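Local coordinates for geranyltranstransferase (PDB 3P8L), which probably condenses isopentenyl diphosphate with geranyl diphosphate, using magnesium as cofactor, to make farnesyl diphosphate with release of diphosphate, at residues A275-I280 against P285-E290; P55-T60 against E191-A196; F222-D227 against K263-H268. All coordinates share one frame; numbering follows the deposited sequence. Where two conformers were deposited one is given.

Interaction 1: residues A275-I280 against P285-E290; sequences AVLEKI and PNFSEE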
loop_
_atom_site.group_PDB
_atom_site.type_symbol
_atom_site.label_atom_id
_atom_site.label_comp_id
_atom_site.label_asym_id
_atom_site.label_seq_id
_atom_site.Cartn_x
_atom_site.Cartn_y
_atom_site.Cartn_z
ATOM N N ALA A 275 19.782 -28.207 -4.322
ATOM C CA ALA A 275 21.082 -27.815 -4.859
ATOM C C ALA A 275 21.434 -26.406 -4.404
ATOM O O ALA A 275 22.591 -26.144 -4.054
ATOM C CB ALA A 275 21.108 -27.923 -6.380
ATOM N N VAL A 276 20.434 -25.519 -4.367
ATOM C CA VAL A 276 20.643 -24.157 -3.854
ATOM C C VAL A 276 20.998 -24.125 -2.348
ATOM O O VAL A 276 21.906 -23.395 -1.939
ATOM C CB VAL A 276 19.454 -23.205 -4.203
ATOM C CG1 VAL A 276 19.558 -21.910 -3.443
ATOM C CG2 VAL A 276 19.449 -22.901 -5.689
ATOM N N LEU A 277 20.301 -24.925 -1.539
ATOM C CA LEU A 277 20.585 -25.004 -0.098
ATOM C C LEU A 277 21.973 -25.591 0.185
ATOM O O LEU A 277 22.667 -25.149 1.115
ATOM C CB LEU A 277 19.514 -25.826 0.633
ATOM C CG LEU A 277 18.079 -25.283 0.711
ATOM C CD1 LEU A 277 17.195 -26.301 1.397
ATOM C CD2 LEU A 277 18.004 -23.929 1.430
ATOM N N GLU A 278 22.358 -26.586 -0.613
ATOM C CA GLU A 278 23.724 -27.115 -0.615
ATOM C C GLU A 278 24.748 -25.989 -0.802
ATOM O O GLU A 278 25.672 -25.860 0.008
ATOM C CB GLU A 278 23.879 -28.196 -1.692
ATOM C CG GLU A 278 25.267 -28.830 -1.763
ATOM C CD GLU A 278 25.783 -29.273 -0.402
ATOM O OE1 GLU A 278 26.776 -28.681 0.076
ATOM O OE2 GLU A 278 25.181 -30.193 0.195
ATOM N N LYS A 279 24.551 -25.155 -1.831
ATOM C CA LYS A 279 25.428 -24.003 -2.083
ATOM C C LYS A 279 25.474 -23.014 -0.922
ATOM O O LYS A 279 26.535 -22.453 -0.638
ATOM C CB LYS A 279 25.072 -23.268 -3.385
ATOM C CG LYS A 279 25.334 -24.052 -4.663
ATOM C CD LYS A 279 25.223 -23.156 -5.895
ATOM C CE LYS A 279 24.414 -23.828 -6.998
ATOM N NZ LYS A 279 25.077 -25.048 -7.549
ATOM N N ILE A 280 24.339 -22.806 -0.249
ATOM C CA ILE A 280 24.291 -21.934 0.941
ATOM C C ILE A 280 25.053 -22.545 2.124
ATOM O O ILE A 280 25.779 -21.840 2.844
ATOM C CB ILE A 280 22.819 -21.583 1.377
ATOM C CG1 ILE A 280 22.098 -20.794 0.280
ATOM C CG2 ILE A 280 22.807 -20.780 2.668
ATOM C CD1 ILE A 280 20.569 -20.686 0.462
ATOM N N PRO A 285 28.833 -21.199 7.555
ATOM C CA PRO A 285 29.127 -22.158 8.627
ATOM C C PRO A 285 27.915 -22.425 9.527
ATOM O O PRO A 285 27.430 -23.558 9.579
ATOM C CB PRO A 285 30.265 -21.480 9.414
ATOM C CG PRO A 285 30.252 -20.045 8.997
ATOM C CD PRO A 285 29.733 -20.031 7.597
ATOM N N ASN A 286 27.429 -21.387 10.204
ATOM C CA ASN A 286 26.254 -21.487 11.061
ATOM C C ASN A 286 24.966 -21.513 10.239
ATOM O O ASN A 286 24.348 -20.476 9.984
ATOM C CB ASN A 286 26.235 -20.337 12.072
ATOM C CG ASN A 286 27.376 -20.422 13.073
ATOM O OD1 ASN A 286 28.273 -19.580 13.078
ATOM N ND2 ASN A 286 27.350 -21.448 13.921
ATOM N N PHE A 287 24.576 -22.712 9.820
ATOM C CA PHE A 287 23.417 -22.873 8.960
ATOM C C PHE A 287 22.691 -24.202 9.193
ATOM O O PHE A 287 23.233 -25.268 8.903
ATOM C CB PHE A 287 23.826 -22.720 7.493
ATOM C CG PHE A 287 22.669 -22.682 6.540
ATOM C CD1 PHE A 287 21.766 -21.624 6.566
ATOM C CD2 PHE A 287 22.492 -23.691 5.608
ATOM C CE1 PHE A 287 20.690 -21.580 5.686
ATOM C CE2 PHE A 287 21.422 -23.660 4.723
ATOM C CZ PHE A 287 20.513 -22.604 4.768
ATOM N N SER A 288 21.473 -24.120 9.732
ATOM C CA SER A 288 20.605 -25.287 9.913
ATOM C C SER A 288 19.759 -25.508 8.657
ATOM O O SER A 288 18.638 -24.994 8.555
ATOM C CB SER A 288 19.684 -25.112 11.130
ATOM O OG SER A 288 20.416 -24.945 12.334
ATOM N N GLU A 289 20.300 -26.279 7.714
ATOM C CA GLU A 289 19.662 -26.540 6.410
ATOM C C GLU A 289 18.273 -27.177 6.470
ATOM O O GLU A 289 17.444 -26.951 5.571
ATOM C CB GLU A 289 20.575 -27.405 5.524
ATOM C CG GLU A 289 21.341 -28.491 6.282
ATOM C CD GLU A 289 22.023 -29.477 5.360
ATOM O OE1 GLU A 289 21.330 -30.367 4.820
ATOM O OE2 GLU A 289 23.258 -29.369 5.184
ATOM N N GLU A 290 18.028 -27.964 7.523
ATOM C CA GLU A 290 16.789 -28.758 7.659
ATOM C C GLU A 290 15.545 -27.889 7.714
ATOM O O GLU A 290 14.500 -28.300 7.234
ATOM C CB GLU A 290 16.802 -29.671 8.891
ATOM C CG GLU A 290 18.171 -30.103 9.388
ATOM C CD GLU A 290 18.724 -29.165 10.457
ATOM O OE1 GLU A 290 18.002 -28.881 11.445
ATOM O OE2 GLU A 290 19.882 -28.717 10.304
#

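Interaction 2: residues P55-T60 against E191-A196; sequences PLLVLT and EFALIA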
loop_
_atom_site.group_PDB
_atom_site.type_symbol
_atom_site.label_atom_id
_atom_site.label_comp_id
_atom_site.label_asym_id
_atom_site.label_seq_id
_atom_site.Cartn_x
_atom_site.Cartn_y
_atom_site.Cartn_z
ATOM N N PRO A 55 4.706 -15.545 6.089
ATOM C CA PRO A 55 5.407 -15.285 7.353
ATOM C C PRO A 55 6.180 -16.505 7.869
ATOM O O PRO A 55 7.253 -16.334 8.452
ATOM C CB PRO A 55 4.271 -14.915 8.325
ATOM C CG PRO A 55 3.021 -15.422 7.722
ATOM C CD PRO A 55 3.251 -15.314 6.230
ATOM N N LEU A 56 5.654 -17.709 7.643
ATOM C CA LEU A 56 6.364 -18.936 7.988
ATOM C C LEU A 56 7.714 -19.012 7.282
ATOM O O LEU A 56 8.718 -19.304 7.924
ATOM C CB LEU A 56 5.528 -20.211 7.756
ATOM C CG LEU A 56 6.151 -21.522 8.274
ATOM C CD1 LEU A 56 6.479 -21.378 9.770
ATOM C CD2 LEU A 56 5.289 -22.767 8.020
ATOM N N LEU A 57 7.751 -18.673 5.993
ATOM C CA LEU A 57 9.020 -18.612 5.242
ATOM C C LEU A 57 10.027 -17.607 5.804
ATOM O O LEU A 57 11.203 -17.950 5.969
ATOM C CB LEU A 57 8.761 -18.338 3.762
ATOM C CG LEU A 57 8.243 -19.528 2.954
ATOM C CD1 LEU A 57 7.728 -19.018 1.613
ATOM C CD2 LEU A 57 9.329 -20.590 2.767
ATOM N N VAL A 58 9.559 -16.392 6.121
ATOM C CA VAL A 58 10.397 -15.366 6.746
ATOM C C VAL A 58 11.100 -15.928 7.988
ATOM O O VAL A 58 12.325 -15.877 8.086
ATOM C CB VAL A 58 9.604 -14.089 7.146
ATOM C CG1 VAL A 58 10.509 -13.094 7.862
ATOM C CG2 VAL A 58 8.987 -13.403 5.930
ATOM N N LEU A 59 10.308 -16.476 8.899
ATOM C CA LEU A 59 10.787 -16.944 10.199
ATOM C C LEU A 59 11.649 -18.211 10.112
ATOM O O LEU A 59 12.652 -18.346 10.831
ATOM C CB LEU A 59 9.612 -17.148 11.153
ATOM C CG LEU A 59 8.815 -15.869 11.456
ATOM C CD1 LEU A 59 7.780 -16.179 12.482
ATOM C CD2 LEU A 59 9.684 -14.690 11.935
ATOM N N THR A 60 11.286 -19.105 9.197
ATOM C CA THR A 60 12.051 -20.315 8.978
ATOM C C THR A 60 13.445 -19.962 8.453
ATOM O O THR A 60 14.436 -20.595 8.834
ATOM C CB THR A 60 11.293 -21.282 8.049
ATOM O OG1 THR A 60 9.994 -21.543 8.613
ATOM C CG2 THR A 60 12.027 -22.607 7.903
ATOM N N GLU A 191 9.564 -14.700 -2.960
ATOM C CA GLU A 191 10.927 -14.183 -3.072
ATOM C C GLU A 191 11.212 -13.138 -2.001
ATOM O O GLU A 191 12.266 -13.200 -1.342
ATOM C CB GLU A 191 11.226 -13.676 -4.491
ATOM C CG GLU A 191 11.582 -14.799 -5.469
ATOM C CD GLU A 191 11.325 -14.433 -6.920
ATOM O OE1 GLU A 191 10.866 -13.300 -7.171
ATOM O OE2 GLU A 191 11.573 -15.280 -7.806
ATOM N N PHE A 192 10.265 -12.214 -1.786
ATOM C CA PHE A 192 10.408 -11.259 -0.689
ATOM C C PHE A 192 10.608 -11.971 0.648
ATOM O O PHE A 192 11.438 -11.539 1.448
ATOM C CB PHE A 192 9.215 -10.287 -0.561
ATOM C CG PHE A 192 9.330 -9.381 0.636
ATOM C CD1 PHE A 192 10.091 -8.220 0.562
ATOM C CD2 PHE A 192 8.740 -9.722 1.862
ATOM C CE1 PHE A 192 10.217 -7.390 1.666
ATOM C CE2 PHE A 192 8.889 -8.914 2.971
ATOM C CZ PHE A 192 9.632 -7.736 2.869
ATOM N N ALA A 193 9.842 -13.030 0.920
ATOM C CA ALA A 193 9.949 -13.681 2.233
ATOM C C ALA A 193 11.387 -14.177 2.497
ATOM O O ALA A 193 11.924 -13.987 3.589
ATOM C CB ALA A 193 8.969 -14.827 2.362
ATOM N N LEU A 194 11.987 -14.797 1.486
ATOM C CA LEU A 194 13.371 -15.317 1.579
ATOM C C LEU A 194 14.443 -14.219 1.682
ATOM O O LEU A 194 15.345 -14.298 2.541
ATOM C CB LEU A 194 13.664 -16.282 0.421
ATOM C CG LEU A 194 13.343 -17.777 0.611
ATOM C CD1 LEU A 194 14.301 -18.413 1.594
ATOM C CD2 LEU A 194 11.881 -18.050 1.015
ATOM N N ILE A 195 14.319 -13.203 0.824
ATOM C CA ILE A 195 15.121 -11.981 0.877
ATOM C C ILE A 195 15.061 -11.346 2.244
ATOM O O ILE A 195 16.107 -11.058 2.836
ATOM C CB ILE A 195 14.681 -10.948 -0.215
ATOM C CG1 ILE A 195 15.052 -11.457 -1.606
ATOM C CG2 ILE A 195 15.281 -9.557 0.031
ATOM C CD1 ILE A 195 14.637 -10.530 -2.713
ATOM N N ALA A 196 13.843 -11.153 2.766
ATOM C CA ALA A 196 13.676 -10.562 4.080
ATOM C C ALA A 196 14.314 -11.400 5.182
ATOM O O ALA A 196 14.931 -10.847 6.093
ATOM C CB ALA A 196 12.199 -10.302 4.399
#

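Interaction 3: residues F222-D227 against K263-H268; sequences FQIRDD and KDALTH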
loop_
_atom_site.group_PDB
_atom_site.type_symbol
_atom_site.label_atom_id
_atom_site.label_comp_id
_atom_site.label_asym_id
_atom_site.label_seq_id
_atom_site.Cartn_x
_atom_site.Cartn_y
_atom_site.Cartn_z
ATOM N N PHE A 222 5.493 -25.025 -5.397
ATOM C CA PHE A 222 4.240 -24.838 -4.655
ATOM C C PHE A 222 3.053 -24.840 -5.612
ATOM O O PHE A 222 2.062 -25.531 -5.374
ATOM C CB PHE A 222 4.326 -23.528 -3.828
ATOM C CG PHE A 222 3.022 -23.069 -3.203
ATOM C CD1 PHE A 222 2.477 -23.733 -2.098
ATOM C CD2 PHE A 222 2.372 -21.927 -3.685
ATOM C CE1 PHE A 222 1.276 -23.291 -1.505
ATOM C CE2 PHE A 222 1.174 -21.472 -3.103
ATOM C CZ PHE A 222 0.626 -22.158 -2.008
ATOM N N GLN A 223 3.183 -24.095 -6.708
ATOM C CA GLN A 223 2.131 -23.989 -7.714
ATOM C C GLN A 223 1.928 -25.273 -8.516
ATOM O O GLN A 223 0.788 -25.688 -8.734
ATOM C CB GLN A 223 2.404 -22.834 -8.668
ATOM C CG GLN A 223 1.139 -22.288 -9.319
ATOM C CD GLN A 223 0.593 -21.078 -8.587
ATOM O OE1 GLN A 223 -0.447 -21.149 -7.933
ATOM N NE2 GLN A 223 1.305 -19.959 -8.688
ATOM N N ILE A 224 3.027 -25.891 -8.954
ATOM C CA ILE A 224 2.956 -27.158 -9.689
ATOM C C ILE A 224 2.288 -28.250 -8.840
ATOM O O ILE A 224 1.459 -29.004 -9.345
ATOM C CB ILE A 224 4.350 -27.617 -10.209
ATOM C CG1 ILE A 224 4.924 -26.587 -11.191
ATOM C CG2 ILE A 224 4.258 -28.984 -10.895
ATOM C CD1 ILE A 224 6.427 -26.691 -11.402
ATOM N N ARG A 225 2.641 -28.303 -7.554
ATOM C CA ARG A 225 2.023 -29.209 -6.572
ATOM C C ARG A 225 0.513 -28.979 -6.408
ATOM O O ARG A 225 -0.260 -29.940 -6.359
ATOM C CB ARG A 225 2.757 -29.086 -5.230
ATOM C CG ARG A 225 1.973 -29.421 -3.967
ATOM C CD ARG A 225 2.124 -30.882 -3.583
ATOM N NE ARG A 225 2.469 -31.038 -2.170
ATOM C CZ ARG A 225 1.606 -30.962 -1.157
ATOM N NH1 ARG A 225 0.316 -30.730 -1.371
ATOM N NH2 ARG A 225 2.041 -31.121 0.085
ATOM N N ASP A 226 0.100 -27.715 -6.354
ATOM C CA ASP A 226 -1.318 -27.374 -6.225
ATOM C C ASP A 226 -2.127 -27.673 -7.490
ATOM O O ASP A 226 -3.268 -28.131 -7.406
ATOM C CB ASP A 226 -1.490 -25.917 -5.781
ATOM C CG ASP A 226 -1.292 -25.732 -4.273
ATOM O OD1 ASP A 226 -1.617 -24.638 -3.769
ATOM O OD2 ASP A 226 -0.815 -26.671 -3.588
ATOM N N ASP A 227 -1.522 -27.425 -8.652
ATOM C CA ASP A 227 -2.122 -27.741 -9.952
ATOM C C ASP A 227 -2.219 -29.252 -10.190
ATOM O O ASP A 227 -3.132 -29.716 -10.870
ATOM C CB ASP A 227 -1.326 -27.083 -11.090
ATOM C CG ASP A 227 -1.617 -25.593 -11.238
ATOM O OD1 ASP A 227 -2.374 -25.028 -10.418
ATOM O OD2 ASP A 227 -1.083 -24.983 -12.190
ATOM N N LYS A 263 4.829 -33.947 -12.780
ATOM C CA LYS A 263 5.449 -34.609 -11.621
ATOM C C LYS A 263 6.963 -34.457 -11.680
ATOM O O LYS A 263 7.618 -34.251 -10.655
ATOM C CB LYS A 263 5.096 -36.102 -11.572
ATOM C CG LYS A 263 3.726 -36.441 -11.002
ATOM C CD LYS A 263 3.505 -37.953 -10.983
ATOM C CE LYS A 263 2.542 -38.393 -9.879
ATOM N NZ LYS A 263 1.155 -37.875 -10.063
ATOM N N ASP A 264 7.508 -34.556 -12.890
ATOM C CA ASP A 264 8.931 -34.339 -13.114
ATOM C C ASP A 264 9.300 -32.871 -13.020
ATOM O O ASP A 264 10.407 -32.538 -12.601
ATOM C CB ASP A 264 9.372 -34.927 -14.456
ATOM C CG ASP A 264 9.690 -36.410 -14.367
ATOM O OD1 ASP A 264 9.856 -37.043 -15.430
ATOM O OD2 ASP A 264 9.781 -36.948 -13.239
ATOM N N ALA A 265 8.375 -31.992 -13.399
ATOM C CA ALA A 265 8.570 -30.550 -13.211
ATOM C C ALA A 265 8.745 -30.224 -11.719
ATOM O O ALA A 265 9.650 -29.465 -11.346
ATOM C CB ALA A 265 7.413 -29.767 -13.805
ATOM N N LEU A 266 7.894 -30.838 -10.888
ATOM C CA LEU A 266 7.939 -30.696 -9.426
ATOM C C LEU A 266 9.254 -31.209 -8.845
ATOM O O LEU A 266 9.954 -30.461 -8.160
ATOM C CB LEU A 266 6.744 -31.417 -8.786
ATOM C CG LEU A 266 6.563 -31.390 -7.262
ATOM C CD1 LEU A 266 6.576 -29.960 -6.718
ATOM C CD2 LEU A 266 5.273 -32.103 -6.868
ATOM N N THR A 267 9.587 -32.468 -9.155
ATOM C CA THR A 267 10.823 -33.124 -8.704
ATOM C C THR A 267 12.076 -32.301 -9.042
ATOM O O THR A 267 12.961 -32.132 -8.193
ATOM C CB THR A 267 10.932 -34.580 -9.283
ATOM O OG1 THR A 267 9.763 -35.327 -8.926
ATOM C CG2 THR A 267 12.166 -35.321 -8.754
ATOM N N HIS A 268 12.127 -31.771 -10.267
ATOM C CA HIS A 268 13.243 -30.924 -10.705
ATOM C C HIS A 268 13.371 -29.610 -9.910
ATOM O O HIS A 268 14.481 -29.212 -9.534
ATOM C CB HIS A 268 13.181 -30.660 -12.224
ATOM C CG HIS A 268 13.391 -31.888 -13.059
ATOM N ND1 HIS A 268 12.667 -32.140 -14.207
ATOM C CD2 HIS A 268 14.227 -32.944 -12.903
ATOM C CE1 HIS A 268 13.053 -33.294 -14.723
ATOM N NE2 HIS A 268 13.998 -33.802 -13.950
#

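Interaction 1: residues A275-I280 against P285-E290
I280 lays its CG2 methyl on one face of the F287 ring, a CH-pi contact in which CG2 stands 3.7 Å from the ring centroid and 16° off the ring normal. The methyl is shifted toward the rim, so that I280 CG2 has CZ as its nearest F287 atom, at 3.6 Å. F287 sits in the extended link after helix 259-283, and with CG anti to its backbone N (chi1 -172°) it sends the ring back across to that helix. I280 does its part by holding CG2, the branch anti to its own backbone N, against the ring, while CG1 lies anti to the carbonyl carbon. One turn earlier L277 reaches the same CZ-CE2 end of the ring: its CD2 is 4.4 Å from F287 CZ, and its carbonyl O approaches F287 CE2 obliquely at 4.1 Å. The other L277 methyl, CD1, lies 4.2 Å from the backbone O of E289, near the start of the last helix. F65 also packs here: its ring meets that of F287 at about 45° and touches I280. L210 and L211 of helix 205-230 pack on I280 too. The contact thus closes a helix-loop-helix turn of the all-helical isoprenoid synthase fold, an aromatic residue of the loop packing on the end of helix 259-283 ahead of the C-terminal helix 289-298. Nearer solvent, E278 OE2 and E289 OE2 are 5.4 Å apart, not in contact; as like charges they would, if anything, disfavour the approach slightly. Cohesion between 275-280 and 285-290 therefore rests on dispersion and one CH-pi contact over the ring face, displaced toward CZ, with polar bonds to the link supplied by neighbours such as K281 and Q66.

Interaction 2: residues P55-T60 against E191-A196
L57 turns its CG anti to the carbonyl carbon (chi1 -76°), which carries CD2 to within 4.0 Å of L194 CD2; V58 has CG1 anti to its backbone N (chi1 177°), and this puts CG2 on the side of A193. The pair of helices belongs to the all-helical bundle of the isoprenoid synthase fold: 53-64 and 175-200 run side by side, their short segments inclined by 24° with axes 7.9 Å apart at closest approach. The small side chain of A193 is consistent with this close spacing. Its CB enters between two side chains of the facing helix, 3.8 Å from L57 CB and 3.8 Å from V58 CG2. The backbones follow, with V58 CA 3.8 Å from A193 O. L57 and L194 slant across one another beside the alanine, methyl against methyl, and both are buried. The side chains that meet are all aliphatic, and the contact is one of van der Waals packing. Further helices enclose it: L80 of helix 71-92 touches both V58 and A193, L295 of helix 289-298 touches L57, and L194 packs on F214 and A215 of helix 205-230. With its centre about 7 Å from that of the chain, the contact lies deep in the bundle. T60, buried on another side of its helix, is packed by H291, L292 and L295; its hydroxyl turns back on its own helix, and L56 O accepts two hydrogen bonds, from T60 N at 2.9 Å and, from well above the carbonyl plane, from T60 OG1 at 2.7 Å.

Interaction 3: residues F222-D227 against K263-H268
L266 and I224 bury about equal areas and run alongside one another, pointing contrary ways, I224 CG2 resting 4.1 Å from L266 CB. I224 divides its two branches between neighbours: CG2, anti to the backbone N, goes to L266, while CG1 carries CD1 out to 4.0 Å from A265 CB. L266, with its own CG anti to N (chi1 -179°), reaches R225, the residue after I224, with CD1 4.2 Å from R225 CB. Only the aliphatic base of R225 takes part; the chain bends at its second and third torsions, and NH2 bonds to the carbonyl O of Q298 near the C-terminus. A221, L228 and L301 add to the apolar surroundings of L266, and Y253 touches I224. The short segments are roughly antiparallel, at 152°, with axes 9.2 Å apart. This antiparallel pairing joins helices 205-230 and 259-283 of the isoprenoid synthase bundle. The first also carries D226 and D227, which take no part in the contact and open the second aspartate-rich DDxxD motif of farnesyl diphosphate synthases, a motif that in relatives binds the substrate diphosphate through magnesium.

How the interactions relate
Interaction 2 is the core contact, all of its touching residues buried near the middle of the chain, and an alanine probably helps its helices lie close. Interaction 1 is farther from the chain centre but still largely buried; interaction 3 is only partly buried. Both use helix 259-283: interaction 3 fastens its earlier part to helix 205-230, interaction 1 its end to the link before helix 289-298. All three are apolar across the interface, but aliphatic on aliphatic in 2 and 3, methyl on aromatic ring in 1. Charged groups border the outer two, as R225 and the E278-E289 pair. None of the three touches another; F214 bridges 1 and 2 by packing on L277 and L194.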